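Local coordinates for protein transcriptional regulator, LacI family (Lactobacillus brevis, PDB 3JY6) that probably regulates transcription by binding specific DNA sites, as LacI-family repressors do, its activity set through a periplasmic-binding-protein-like domain, at residues Asp19-Glu24 with Gln234-Met239; Ser161-Ser166 with Leu194-Asn199; Leu188-Leu193 with Ala217-Ile222. All blocks are in the same frame, centred on the assembly; numbering follows the deposited sequence.

Contact 1 of 3, residues Asp19-Glu24 with Gln234-Met239; sequences DYFSTE and QNPFLM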
loop_
_atom_site.group_PDB
_atom_site.type_symbol
_atom_site.label_atom_id
_atom_site.label_comp_id
_atom_site.label_asym_id
_atom_site.label_seq_id
_atom_site.Cartn_x
_atom_site.Cartn_y
_atom_site.Cartn_z
ATOM N N ASP A 19 -0.847 0.812 -5.069
ATOM C CA ASP A 19 0.196 -0.106 -5.506
ATOM C C ASP A 19 1.385 -0.023 -4.562
ATOM O O ASP A 19 1.961 1.043 -4.369
ATOM C CB ASP A 19 0.682 0.219 -6.932
ATOM C CG ASP A 19 -0.436 0.181 -7.964
ATOM O OD1 ASP A 19 -1.435 -0.533 -7.736
ATOM O OD2 ASP A 19 -0.311 0.853 -9.016
ATOM N N TYR A 20 1.751 -1.158 -3.979
ATOM C CA TYR A 20 2.890 -1.220 -3.075
ATOM C C TYR A 20 4.132 -0.698 -3.813
ATOM O O TYR A 20 5.010 -0.083 -3.208
ATOM C CB TYR A 20 3.090 -2.669 -2.634
ATOM C CG TYR A 20 4.352 -2.949 -1.852
ATOM C CD1 TYR A 20 4.427 -2.709 -0.479
ATOM C CD2 TYR A 20 5.464 -3.496 -2.482
ATOM C CE1 TYR A 20 5.576 -3.014 0.242
ATOM C CE2 TYR A 20 6.617 -3.803 -1.772
ATOM C CZ TYR A 20 6.665 -3.562 -0.410
ATOM O OH TYR A 20 7.807 -3.881 0.297
ATOM N N PHE A 21 4.192 -0.948 -5.122
ATOM C CA PHE A 21 5.311 -0.501 -5.952
ATOM C C PHE A 21 5.507 1.013 -5.840
ATOM O O PHE A 21 6.631 1.503 -5.822
ATOM C CB PHE A 21 5.056 -0.853 -7.423
ATOM C CG PHE A 21 6.149 -0.404 -8.361
ATOM C CD1 PHE A 21 7.260 -1.211 -8.596
ATOM C CD2 PHE A 21 6.070 0.835 -9.005
ATOM C CE1 PHE A 21 8.281 -0.800 -9.462
ATOM C CE2 PHE A 21 7.084 1.262 -9.873
ATOM C CZ PHE A 21 8.198 0.441 -10.106
ATOM N N SER A 22 4.403 1.744 -5.778
ATOM C CA SER A 22 4.445 3.193 -5.694
ATOM C C SER A 22 4.890 3.720 -4.345
ATOM O O SER A 22 5.747 4.599 -4.264
ATOM C CB SER A 22 3.072 3.777 -6.026
ATOM O OG SER A 22 2.805 3.618 -7.400
ATOM N N THR A 23 4.303 3.194 -3.281
ATOM C CA THR A 23 4.660 3.660 -1.957
ATOM C C THR A 23 6.101 3.349 -1.625
ATOM O O THR A 23 6.739 4.136 -0.947
ATOM C CB THR A 23 3.732 3.073 -0.888
ATOM O OG1 THR A 23 3.695 1.645 -1.006
ATOM C CG2 THR A 23 2.337 3.640 -1.048
ATOM N N GLU A 24 6.610 2.215 -2.104
ATOM C CA GLU A 24 8.009 1.840 -1.855
ATOM C C GLU A 24 8.877 2.752 -2.698
ATOM O O GLU A 24 9.941 3.193 -2.265
ATOM C CB GLU A 24 8.315 0.382 -2.267
ATOM C CG GLU A 24 8.047 -0.655 -1.200
ATOM C CD GLU A 24 8.931 -0.448 0.011
ATOM O OE1 GLU A 24 10.158 -0.652 -0.099
ATOM O OE2 GLU A 24 8.412 -0.059 1.076
ATOM N N GLN A 234 10.828 -6.090 -8.688
ATOM C CA GLN A 234 11.394 -4.962 -9.423
ATOM C C GLN A 234 12.333 -4.075 -8.606
ATOM O O GLN A 234 13.005 -3.228 -9.181
ATOM C CB GLN A 234 10.283 -4.085 -9.984
ATOM C CG GLN A 234 9.820 -4.471 -11.359
ATOM C CD GLN A 234 8.682 -3.594 -11.822
ATOM O OE1 GLN A 234 7.519 -3.794 -11.443
ATOM N NE2 GLN A 234 9.009 -2.596 -12.634
ATOM N N ASN A 235 12.384 -4.271 -7.283
ATOM C CA ASN A 235 13.244 -3.459 -6.413
ATOM C C ASN A 235 12.755 -1.999 -6.456
ATOM O O ASN A 235 13.540 -1.092 -6.705
ATOM C CB ASN A 235 14.700 -3.476 -6.915
ATOM C CG ASN A 235 15.444 -4.752 -6.567
ATOM O OD1 ASN A 235 16.348 -5.184 -7.301
ATOM N ND2 ASN A 235 15.094 -5.349 -5.436
ATOM N N PRO A 236 11.461 -1.758 -6.215
ATOM C CA PRO A 236 10.926 -0.389 -6.248
ATOM C C PRO A 236 11.642 0.647 -5.378
ATOM O O PRO A 236 11.778 1.810 -5.772
ATOM C CB PRO A 236 9.460 -0.576 -5.857
ATOM C CG PRO A 236 9.490 -1.829 -5.016
ATOM C CD PRO A 236 10.430 -2.714 -5.782
ATOM N N PHE A 237 12.094 0.238 -4.198
ATOM C CA PHE A 237 12.802 1.169 -3.326
ATOM C C PHE A 237 14.065 1.614 -4.064
ATOM O O PHE A 237 14.407 2.803 -4.087
ATOM C CB PHE A 237 13.209 0.498 -2.004
ATOM C CG PHE A 237 13.859 1.443 -1.015
ATOM C CD1 PHE A 237 13.094 2.119 -0.062
ATOM C CD2 PHE A 237 15.241 1.670 -1.050
ATOM C CE1 PHE A 237 13.702 3.020 0.859
ATOM C CE2 PHE A 237 15.860 2.563 -0.145
ATOM C CZ PHE A 237 15.086 3.236 0.809
ATOM N N LEU A 238 14.745 0.649 -4.675
ATOM C CA LEU A 238 15.975 0.932 -5.400
ATOM C C LEU A 238 15.717 1.785 -6.629
ATOM O O LEU A 238 16.503 2.673 -6.947
ATOM C CB LEU A 238 16.663 -0.375 -5.806
ATOM C CG LEU A 238 18.015 -0.226 -6.496
ATOM C CD1 LEU A 238 19.005 0.408 -5.543
ATOM C CD2 LEU A 238 18.508 -1.588 -6.942
ATOM N N MET A 239 14.625 1.511 -7.332
ATOM C CA MET A 239 14.282 2.295 -8.516
ATOM C C MET A 239 13.979 3.733 -8.062
ATOM O O MET A 239 14.387 4.708 -8.703
ATOM C CB MET A 239 13.064 1.678 -9.228
ATOM C CG MET A 239 13.321 0.340 -9.958
ATOM S SD MET A 239 11.841 -0.333 -10.795
ATOM C CE MET A 239 11.868 0.553 -12.323
#

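Contact 2 of 3, residues Ser161-Ser166 with Leu194-Asn199; sequences SSYNHS and LEFFPN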
loop_
_atom_site.group_PDB
_atom_site.type_symbol
_atom_site.label_atom_id
_atom_site.label_comp_id
_atom_site.label_asym_id
_atom_site.label_seq_id
_atom_site.Cartn_x
_atom_site.Cartn_y
_atom_site.Cartn_z
ATOM N N SER A 161 -10.728 -0.857 -15.393
ATOM C CA SER A 161 -11.894 0.028 -15.297
ATOM C C SER A 161 -13.184 -0.702 -14.950
ATOM O O SER A 161 -13.958 -0.243 -14.110
ATOM C CB SER A 161 -12.102 0.769 -16.619
ATOM O OG SER A 161 -12.321 -0.147 -17.684
ATOM N N SER A 162 -13.422 -1.831 -15.606
ATOM C CA SER A 162 -14.641 -2.583 -15.363
ATOM C C SER A 162 -14.444 -4.068 -15.586
ATOM O O SER A 162 -14.461 -4.546 -16.721
ATOM C CB SER A 162 -15.758 -2.087 -16.285
ATOM O OG SER A 162 -15.472 -2.419 -17.635
ATOM N N TYR A 163 -14.247 -4.794 -14.495
ATOM C CA TYR A 163 -14.063 -6.237 -14.552
ATOM C C TYR A 163 -14.810 -6.841 -13.380
ATOM O O TYR A 163 -15.010 -6.177 -12.364
ATOM C CB TYR A 163 -12.575 -6.608 -14.452
ATOM C CG TYR A 163 -11.950 -6.372 -13.085
ATOM C CD1 TYR A 163 -11.445 -5.121 -12.733
ATOM C CD2 TYR A 163 -11.868 -7.402 -12.146
ATOM C CE1 TYR A 163 -10.868 -4.900 -11.476
ATOM C CE2 TYR A 163 -11.294 -7.196 -10.885
ATOM C CZ TYR A 163 -10.795 -5.945 -10.559
ATOM O OH TYR A 163 -10.219 -5.747 -9.328
ATOM N N ASN A 164 -15.233 -8.091 -13.514
ATOM C CA ASN A 164 -15.938 -8.751 -12.424
ATOM C C ASN A 164 -14.970 -9.758 -11.830
ATOM O O ASN A 164 -14.191 -10.368 -12.565
ATOM C CB ASN A 164 -17.177 -9.477 -12.941
ATOM C CG ASN A 164 -18.039 -10.005 -11.825
ATOM O OD1 ASN A 164 -18.666 -9.235 -11.095
ATOM N ND2 ASN A 164 -18.072 -11.325 -11.674
ATOM N N HIS A 165 -15.011 -9.938 -10.513
ATOM C CA HIS A 165 -14.105 -10.881 -9.861
ATOM C C HIS A 165 -14.279 -12.323 -10.316
ATOM O O HIS A 165 -13.371 -12.895 -10.921
ATOM C CB HIS A 165 -14.253 -10.842 -8.341
ATOM C CG HIS A 165 -13.376 -11.830 -7.634
ATOM N ND1 HIS A 165 -11.999 -11.725 -7.618
ATOM C CD2 HIS A 165 -13.675 -12.960 -6.950
ATOM C CE1 HIS A 165 -11.490 -12.747 -6.953
ATOM N NE2 HIS A 165 -12.485 -13.512 -6.537
ATOM N N SER A 166 -15.436 -12.913 -10.022
ATOM C CA SER A 166 -15.683 -14.308 -10.389
ATOM C C SER A 166 -15.626 -14.533 -11.895
ATOM O O SER A 166 -15.372 -15.643 -12.348
ATOM C CB SER A 166 -17.031 -14.786 -9.839
ATOM O OG SER A 166 -18.110 -14.157 -10.501
ATOM N N LEU A 194 -2.225 -10.895 -6.338
ATOM C CA LEU A 194 -2.777 -10.788 -4.991
ATOM C C LEU A 194 -4.265 -11.078 -4.924
ATOM O O LEU A 194 -4.743 -11.612 -3.939
ATOM C CB LEU A 194 -2.528 -9.385 -4.409
ATOM C CG LEU A 194 -1.089 -8.873 -4.301
ATOM C CD1 LEU A 194 -1.101 -7.412 -3.902
ATOM C CD2 LEU A 194 -0.316 -9.698 -3.288
ATOM N N GLU A 195 -4.993 -10.734 -5.976
ATOM C CA GLU A 195 -6.429 -10.944 -5.980
ATOM C C GLU A 195 -6.897 -12.345 -6.367
ATOM O O GLU A 195 -7.814 -12.882 -5.738
ATOM C CB GLU A 195 -7.105 -9.921 -6.905
ATOM C CG GLU A 195 -8.622 -9.880 -6.768
ATOM C CD GLU A 195 -9.274 -8.888 -7.704
ATOM O OE1 GLU A 195 -8.655 -7.842 -7.997
ATOM O OE2 GLU A 195 -10.416 -9.150 -8.136
ATOM N N PHE A 196 -6.258 -12.945 -7.369
ATOM C CA PHE A 196 -6.689 -14.252 -7.867
ATOM C C PHE A 196 -5.905 -15.516 -7.538
ATOM O O PHE A 196 -6.439 -16.610 -7.699
ATOM C CB PHE A 196 -6.862 -14.166 -9.389
ATOM C CG PHE A 196 -7.871 -13.134 -9.824
ATOM C CD1 PHE A 196 -9.236 -13.406 -9.763
ATOM C CD2 PHE A 196 -7.460 -11.878 -10.266
ATOM C CE1 PHE A 196 -10.182 -12.442 -10.135
ATOM C CE2 PHE A 196 -8.402 -10.902 -10.642
ATOM C CZ PHE A 196 -9.764 -11.188 -10.575
ATOM N N PHE A 197 -4.662 -15.394 -7.080
ATOM C CA PHE A 197 -3.862 -16.587 -6.785
ATOM C C PHE A 197 -4.073 -17.269 -5.425
ATOM O O PHE A 197 -3.973 -18.498 -5.325
ATOM C CB PHE A 197 -2.364 -16.279 -6.968
ATOM C CG PHE A 197 -1.933 -16.096 -8.410
ATOM C CD1 PHE A 197 -2.869 -16.020 -9.450
ATOM C CD2 PHE A 197 -0.582 -15.984 -8.726
ATOM C CE1 PHE A 197 -2.458 -15.835 -10.782
ATOM C CE2 PHE A 197 -0.159 -15.799 -10.047
ATOM C CZ PHE A 197 -1.102 -15.723 -11.081
ATOM N N PRO A 198 -4.343 -16.493 -4.357
ATOM C CA PRO A 198 -4.548 -17.121 -3.044
ATOM C C PRO A 198 -5.591 -18.241 -2.976
ATOM O O PRO A 198 -5.342 -19.280 -2.365
ATOM C CB PRO A 198 -4.899 -15.936 -2.150
ATOM C CG PRO A 198 -4.006 -14.871 -2.690
ATOM C CD PRO A 198 -4.187 -15.029 -4.207
ATOM N N ASN A 199 -6.756 -18.043 -3.590
ATOM C CA ASN A 199 -7.784 -19.082 -3.556
ATOM C C ASN A 199 -7.401 -20.286 -4.411
ATOM O O ASN A 199 -7.850 -21.401 -4.157
ATOM C CB ASN A 199 -9.138 -18.525 -4.000
ATOM C CG ASN A 199 -9.864 -17.796 -2.883
ATOM O OD1 ASN A 199 -11.051 -18.017 -2.659
ATOM N ND2 ASN A 199 -9.152 -16.921 -2.180
#

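Contact 3 of 3, residues Leu188-Leu193 with Ala217-Ile222; sequences LKERWL and ADTDFI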
loop_
_atom_site.group_PDB
_atom_site.type_symbol
_atom_site.label_atom_id
_atom_site.label_comp_id
_atom_site.label_asym_id
_atom_site.label_seq_id
_atom_site.Cartn_x
_atom_site.Cartn_y
_atom_site.Cartn_z
ATOM N N LEU A 188 1.246 -10.331 -14.733
ATOM C CA LEU A 188 2.092 -9.233 -15.177
ATOM C C LEU A 188 2.042 -8.047 -14.224
ATOM O O LEU A 188 2.866 -7.141 -14.310
ATOM C CB LEU A 188 1.687 -8.797 -16.583
ATOM C CG LEU A 188 2.544 -9.347 -17.727
ATOM C CD1 LEU A 188 2.861 -10.820 -17.515
ATOM C CD2 LEU A 188 1.817 -9.106 -19.032
ATOM N N LYS A 189 1.092 -8.067 -13.297
ATOM C CA LYS A 189 0.949 -6.985 -12.333
ATOM C C LYS A 189 0.651 -7.558 -10.961
ATOM O O LYS A 189 -0.086 -8.534 -10.826
ATOM C CB LYS A 189 -0.172 -6.027 -12.765
ATOM C CG LYS A 189 -0.226 -4.732 -11.961
ATOM C CD LYS A 189 -1.339 -3.794 -12.433
ATOM C CE LYS A 189 -1.338 -2.483 -11.628
ATOM N NZ LYS A 189 -2.401 -1.520 -12.063
ATOM N N GLU A 190 1.215 -6.935 -9.936
ATOM C CA GLU A 190 1.039 -7.392 -8.569
ATOM C C GLU A 190 -0.415 -7.599 -8.107
ATOM O O GLU A 190 -0.737 -8.632 -7.508
ATOM C CB GLU A 190 1.780 -6.432 -7.624
ATOM C CG GLU A 190 1.758 -6.837 -6.161
ATOM C CD GLU A 190 3.024 -6.438 -5.407
ATOM O OE1 GLU A 190 3.468 -5.270 -5.500
ATOM O OE2 GLU A 190 3.581 -7.304 -4.708
ATOM N N ARG A 191 -1.294 -6.641 -8.389
ATOM C CA ARG A 191 -2.687 -6.746 -7.952
ATOM C C ARG A 191 -3.393 -8.021 -8.383
ATOM O O ARG A 191 -4.143 -8.612 -7.609
ATOM C CB ARG A 191 -3.491 -5.534 -8.434
ATOM C CG ARG A 191 -3.452 -5.316 -9.932
ATOM C CD ARG A 191 -4.195 -4.032 -10.295
ATOM N NE ARG A 191 -5.606 -4.122 -9.934
ATOM C CZ ARG A 191 -6.491 -3.144 -10.106
ATOM N NH1 ARG A 191 -6.106 -1.989 -10.640
ATOM N NH2 ARG A 191 -7.756 -3.318 -9.744
ATOM N N TRP A 192 -3.162 -8.441 -9.620
ATOM C CA TRP A 192 -3.788 -9.650 -10.136
ATOM C C TRP A 192 -3.289 -10.886 -9.397
ATOM O O TRP A 192 -4.062 -11.803 -9.122
ATOM C CB TRP A 192 -3.513 -9.764 -11.634
ATOM C CG TRP A 192 -4.060 -8.592 -12.428
ATOM C CD1 TRP A 192 -3.469 -7.975 -13.491
ATOM C CD2 TRP A 192 -5.293 -7.895 -12.198
ATOM N NE1 TRP A 192 -4.254 -6.930 -13.938
ATOM C CE2 TRP A 192 -5.380 -6.865 -13.164
ATOM C CE3 TRP A 192 -6.340 -8.046 -11.275
ATOM C CZ2 TRP A 192 -6.467 -5.975 -13.225
ATOM C CZ3 TRP A 192 -7.424 -7.158 -11.335
ATOM C CH2 TRP A 192 -7.475 -6.140 -12.309
ATOM N N LEU A 193 -2.003 -10.906 -9.057
ATOM C CA LEU A 193 -1.445 -12.041 -8.334
ATOM C C LEU A 193 -2.067 -12.073 -6.939
ATOM O O LEU A 193 -2.436 -13.134 -6.435
ATOM C CB LEU A 193 0.089 -11.913 -8.263
ATOM C CG LEU A 193 0.925 -13.096 -7.766
ATOM C CD1 LEU A 193 2.309 -13.033 -8.383
ATOM C CD2 LEU A 193 1.012 -13.078 -6.240
ATOM N N ALA A 217 5.837 -9.018 -8.492
ATOM C CA ALA A 217 5.265 -8.675 -7.199
ATOM C C ALA A 217 6.385 -8.407 -6.204
ATOM O O ALA A 217 7.372 -9.132 -6.174
ATOM C CB ALA A 217 4.399 -9.826 -6.701
ATOM N N ASP A 218 6.229 -7.374 -5.382
ATOM C CA ASP A 218 7.261 -7.043 -4.406
ATOM C C ASP A 218 6.824 -7.208 -2.950
ATOM O O ASP A 218 7.665 -7.270 -2.051
ATOM C CB ASP A 218 7.774 -5.623 -4.667
ATOM C CG ASP A 218 8.496 -5.503 -6.008
ATOM O OD1 ASP A 218 9.644 -5.998 -6.119
ATOM O OD2 ASP A 218 7.913 -4.930 -6.959
ATOM N N THR A 219 5.518 -7.300 -2.721
ATOM C CA THR A 219 4.989 -7.465 -1.378
ATOM C C THR A 219 5.483 -8.768 -0.733
ATOM O O THR A 219 5.516 -9.818 -1.375
ATOM C CB THR A 219 3.470 -7.481 -1.397
ATOM O OG1 THR A 219 2.955 -6.164 -1.645
ATOM C CG2 THR A 219 2.995 -7.954 -0.100
ATOM N N ASP A 220 5.837 -8.700 0.547
ATOM C CA ASP A 220 6.350 -9.863 1.261
ATOM C C ASP A 220 5.308 -10.898 1.636
ATOM O O ASP A 220 5.505 -12.090 1.433
ATOM C CB ASP A 220 7.018 -9.448 2.569
ATOM C CG ASP A 220 7.884 -8.223 2.435
ATOM O OD1 ASP A 220 8.911 -8.291 1.730
ATOM O OD2 ASP A 220 7.540 -7.186 3.044
ATOM N N PHE A 221 4.198 -10.466 2.216
ATOM C CA PHE A 221 3.244 -11.483 2.646
ATOM C C PHE A 221 2.817 -12.547 1.635
ATOM O O PHE A 221 2.417 -13.641 2.028
ATOM C CB PHE A 221 2.029 -10.837 3.315
ATOM C CG PHE A 221 1.364 -9.804 2.488
ATOM C CD1 PHE A 221 0.397 -10.178 1.559
ATOM C CD2 PHE A 221 1.670 -8.456 2.666
ATOM C CE1 PHE A 221 -0.270 -9.235 0.778
ATOM C CE2 PHE A 221 1.023 -7.481 1.899
ATOM C CZ PHE A 221 0.032 -7.874 0.948
ATOM N N ILE A 222 2.900 -12.286 0.340
ATOM C CA ILE A 222 2.515 -13.368 -0.583
ATOM C C ILE A 222 3.682 -14.305 -0.631
ATOM O O ILE A 222 3.530 -15.481 -0.955
ATOM C CB ILE A 222 2.472 -12.975 -2.011
ATOM C CG1 ILE A 222 2.394 -11.460 -2.098
ATOM C CG2 ILE A 222 1.420 -13.808 -2.710
ATOM C CD1 ILE A 222 3.140 -10.975 -3.317
#

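Contact 1 of 3, residues Asp19-Glu24 with Gln234-Met239
Gln-234 meets Phe-21 through its carboxamide, which crosses the side chain of Phe-21 at about a right angle with the amide and ring planes 21° apart; OE1 lies 3.7 Å from Phe-21 CE1. The other end of that amide is fixed elsewhere, NE2 being hydrogen-bonded to Asp-92 and Thr-105, so the group holds its place beside the ring. Pro-236, the first residue of its helix, is the wedge between the two backbones. Its CB packs 3.6 Å from Phe-21 CD1 and 3.5 Å from Phe-21 O, while its CG reaches Glu-24 CB at 3.7 Å. Phe-237 brings CB to within 3.8 Å of Glu-24 OE1, and its side chain also packs on Lys-27 and Ser-31 further along helix 20-34. Met-239 comes back to Phe-21: with SD anti to CB (chi2 -179°), the chain brings SD to the ring edge, 4.9 Å from the ring centroid and 80° off its normal. The result is a Met-aromatic contact within largely apolar packing between the N-terminal ends of helices 20-34 and 236-251, in the two-lobed fold of the periplasmic-binding-protein type.

Contact 2 of 3, residues Ser161-Ser166 with Leu194-Asn199
A His-carboxylate hydrogen bond, with a tyrosine on the second oxygen, ties the start of helix 165-177 to the later part of helix 190-196, two helices of the lobe built on the parallel sheet of strands 152-158, 125-131, 183-187 and 211-215. Glu-195 lies between the two donors. Its chain is extended beyond CG, which carries the carboxylate out to meet Tyr-163 tip to tip, and Tyr-163 OH donates to the syn lone pair of Glu-195 OE1 at 2.9 Å. Glu-195 OE2 takes its bond on the anti lone pair, from His-165 ND1 at 3.1 Å with an N-H...O angle of 157°; the oxygen sits 16° out of the imidazole plane. OE2 also lies in plane at the edge of the Tyr-163 ring. Two donors fix the carboxylate's rotation, and their hydrogen bonds probably favour its ionised form. Arg-224 of the second subunit packs on both His-165 and Glu-195. Beside this polar group, Phe-196 slides past His-165 with the ring planes only 12° apart, but so offset, at 4.9 Å between centroids, that they barely overlap. The nearest approach of the two rings is Phe-196 CE1 to His-165 ND1, 3.2 Å.

Contact 3 of 3, residues Leu188-Leu193 with Ala217-Ile222
Glu-190 OE2 is the atom on which the polar part of this contact turns. The backbone N of Thr-219 donates to the syn lone pair of Glu-190 OE2 at 2.8 Å, nearly straight at 171°. A second amide, Asp-218 N, comes to 2.7 Å from the same Glu-190 OE2 but at 127°, a weak bond, and Thr-219 OG1 adds another weak one. The carboxylate is therefore held against two successive backbone N-H groups. Glu-190 CG is anti to the backbone N, and the chain then bends at chi2 (147°), which carries CD toward the loop. On the way CG passes 4.0 Å from Ala-217 CB. Beside this polar grip is an apolar one. Leu-193, one turn further along the helix, sets CD2 3.6 Å from Ile-222 CG2, the two side chains crossing obliquely, and its CD1 reaches Ala-217 CB at 4.2 Å.

The contact thus joins the start of helix 190-196 to the loop after strand 211-215, in the lobe of the four-stranded parallel sheet. Further out, Tyr-20 of helix 20-34 packs on Glu-190, Asp-218 and Thr-219. The loop is tied at its start by backbone bonding between Ala-217 and Ile-232, while Asp-218 OD1 receives weak hydrogen bonds from the backbone N of Gln-234 and of Asn-235.

Backbone N-H groups converging on one oxygen probably stabilise the ionised form of Glu-190, although the carboxylate of Asp-218, with OD2 4.7 Å from Glu-190 OE1, would partly oppose this.

Overall arrangement
Contact 3 is the buried one; contacts 1 and 2 are partly buried and meet the second subunit more widely, whereas contact 3 touches it through Phe-221 alone. Contacts 2 and 3 share helix 190-196 and lie about 13 Å apart between centres: contact 3 uses its beginning, contact 2 its later part, and Tyr-163 meets Trp-192 where they join. Contacts 1 and 3 are closer still, about 11 Å between centres, and Asp-218 links them. Contact 1 and contact 2 do not touch, their nearest atoms being about 6 Å apart. The chemistry differs too: contact 1 relies on apolar and sulfur-aromatic packing, whereas each of the others centres on a glutamate, bonded to side-chain donors in contact 2 and mainly to backbone amides in contact 3.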